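Local atomic coordinates of ESX-1 secretion system protein eccD1 (Mycobacterium tuberculosis, PDB entry 4KV2), a protein that forms part of the ESX-1 type VII secretion system, which delivers virulence factors such as EsxA and EsxB to host cells during infection. Residues Arg7-Thr12 / Gly85-Leu90. Residues are numbered along the deposited sequence; the frame is centred on the assembly and turned at random. Where two conformers were deposited one is given.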
loop_
_atom_site.group_PDB
_atom_site.type_symbol
_atom_site.label_atom_id
_atom_site.label_comp_id
_atom_site.label_asym_id
_atom_site.label_seq_id
_atom_site.Cartn_x
_atom_site.Cartn_y
_atom_site.Cartn_z
ATOM N N ARG A 7 1.279 12.171 -2.632
ATOM C CA ARG A 7 2.360 12.150 -1.654
ATOM C C ARG A 7 1.846 12.687 -0.337
ATOM O O ARG A 7 1.352 13.814 -0.280
ATOM C CB ARG A 7 3.534 13.030 -2.107
ATOM C CG ARG A 7 4.585 12.310 -2.932
ATOM C CD ARG A 7 3.944 11.665 -4.139
ATOM N NE ARG A 7 4.889 10.945 -4.985
ATOM C CZ ARG A 7 4.516 10.350 -6.103
ATOM N NH1 ARG A 7 3.240 10.420 -6.470
ATOM N NH2 ARG A 7 5.388 9.695 -6.833
ATOM N N VAL A 8 1.951 11.879 0.709
ATOM C CA VAL A 8 1.605 12.327 2.044
ATOM C C VAL A 8 2.753 12.028 2.978
ATOM O O VAL A 8 3.599 11.179 2.680
ATOM C CB VAL A 8 0.292 11.699 2.587
ATOM C CG1 VAL A 8 -0.862 11.964 1.625
ATOM C CG2 VAL A 8 0.468 10.225 2.861
ATOM N N THR A 9 2.811 12.765 4.079
ATOM C CA THR A 9 3.802 12.520 5.101
ATOM C C THR A 9 3.013 12.160 6.359
ATOM O O THR A 9 2.140 12.917 6.775
ATOM C CB THR A 9 4.635 13.771 5.356
ATOM O OG1 THR A 9 5.373 14.134 4.171
ATOM C CG2 THR A 9 5.588 13.549 6.510
ATOM N N ILE A 10 3.328 11.022 6.952
ATOM C CA ILE A 10 2.723 10.602 8.201
ATOM C C ILE A 10 3.582 11.052 9.376
ATOM O O ILE A 10 4.775 10.719 9.439
ATOM C CB ILE A 10 2.598 9.055 8.293
ATOM C CG1 ILE A 10 1.833 8.507 7.090
ATOM C CG2 ILE A 10 1.943 8.647 9.619
ATOM C CD1 ILE A 10 0.477 9.152 6.831
ATOM N N LEU A 11 2.979 11.795 10.293
ATOM C CA LEU A 11 3.608 12.166 11.567
ATOM C C LEU A 11 3.316 11.130 12.661
ATOM O O LEU A 11 2.170 10.894 12.978
ATOM C CB LEU A 11 3.061 13.522 12.023
ATOM C CG LEU A 11 3.672 14.180 13.275
ATOM C CD1 LEU A 11 5.189 14.363 13.148
ATOM C CD2 LEU A 11 2.988 15.517 13.476
ATOM N N THR A 12 4.358 10.556 13.246
ATOM C CA THR A 12 4.261 9.632 14.364
ATOM C C THR A 12 5.183 10.188 15.449
ATOM O O THR A 12 6.398 9.995 15.412
ATOM C CB THR A 12 4.682 8.200 13.985
ATOM O OG1 THR A 12 3.986 7.772 12.808
ATOM C CG2 THR A 12 4.348 7.245 15.090
ATOM N N GLY A 85 2.165 16.319 -0.293
ATOM C CA GLY A 85 2.969 16.795 0.830
ATOM C C GLY A 85 2.202 17.053 2.131
ATOM O O GLY A 85 2.798 17.424 3.147
ATOM N N SER A 86 0.885 16.860 2.121
ATOM C CA SER A 86 0.065 17.051 3.313
ATOM C C SER A 86 0.545 16.158 4.450
ATOM O O SER A 86 0.902 14.984 4.225
ATOM C CB SER A 86 -1.404 16.693 3.036
ATOM O OG SER A 86 -2.091 17.660 2.258
ATOM N N LEU A 87 0.496 16.700 5.672
ATOM C CA LEU A 87 0.756 15.924 6.878
ATOM C C LEU A 87 -0.548 15.241 7.300
ATOM O O LEU A 87 -1.590 15.896 7.462
ATOM C CB LEU A 87 1.198 16.801 8.071
ATOM C CG LEU A 87 2.595 17.376 8.148
ATOM C CD1 LEU A 87 2.907 17.834 9.571
ATOM C CD2 LEU A 87 3.604 16.337 7.715
ATOM N N LEU A 88 -0.448 13.939 7.503
ATOM C CA LEU A 88 -1.486 13.161 8.136
ATOM C C LEU A 88 -0.995 12.406 9.364
ATOM O O LEU A 88 0.214 12.193 9.569
ATOM C CB LEU A 88 -2.088 12.188 7.106
ATOM C CG LEU A 88 -2.820 12.827 5.922
ATOM C CD1 LEU A 88 -3.311 11.777 4.904
ATOM C CD2 LEU A 88 -3.993 13.656 6.365
ATOM N N THR A 89 -1.957 12.006 10.196
ATOM C CA THR A 89 -1.680 11.130 11.338
ATOM C C THR A 89 -2.532 9.862 11.198
ATOM O O THR A 89 -3.456 9.823 10.386
ATOM C CB THR A 89 -1.966 11.831 12.682
ATOM O OG1 THR A 89 -3.343 12.244 12.734
ATOM C CG2 THR A 89 -1.063 13.044 12.865
ATOM N N LEU A 90 -2.198 8.826 11.965
ATOM C CA LEU A 90 -3.023 7.633 12.055
ATOM C C LEU A 90 -3.695 7.641 13.422
ATOM O O LEU A 90 -3.034 7.818 14.440
ATOM C CB LEU A 90 -2.194 6.366 11.876
ATOM C CG LEU A 90 -1.827 6.034 10.432
ATOM C CD1 LEU A 90 -0.686 5.020 10.439
ATOM C CD2 LEU A 90 -3.069 5.502 9.708
HETATM O O HOH W 1 5.296 16.788 3.842
HETATM O O HOH W 2 0.184 9.178 13.486
#
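Thr9 is gripped through both its backbone N and O, by Ser86 and Leu88, in a parallel pairing between 7-12 and 85-90. Thr9 N donates to Ser86 O at 2.9 Å, and Thr9 O accepts from Leu88 N at the same length. Leu11 N then donates to Leu88 O (2.9 Å). At the start of the pair Gly85 N donates to Arg7 O in a short, bent hydrogen bond (2.6 Å, N-H...O 151°), from above the carbonyl plane.

Water joins the strands at two further points. One molecule donates to both Thr9 OG1 and Gly85 O; another donates to Leu11 O and accepts from Leu90 N, continuing the link where no direct bond joins that pair. Thr9 OG1 is also hydrogen-bonded to Asp18 OD1, on the neighbouring strand 15-22, which gives the hydroxyl two partners.

On one face, Leu87 CD2 packs 3.6 Å from Thr9 CG2, the two side chains lying side by side and pointing the same way. On the other, Leu88 touches two residues: its CD1 meets Val8 CG1 at 4.1 Å and its CB meets Ile10 CD1 at 4.0 Å. Ile10 also touches Leu38 of helix 31-41.

The ubiquitin-like fold thus brings its first and last strands together mid-sheet. Direct backbone bonds from Arg7 to Leu11 fix the parallel register, pairing Thr9 with Leu87 and Ile10 with Leu88; the helix-facing side is aliphatic, whereas the Thr9 face sets a hydrogen-bonded hydroxyl beside Leu87.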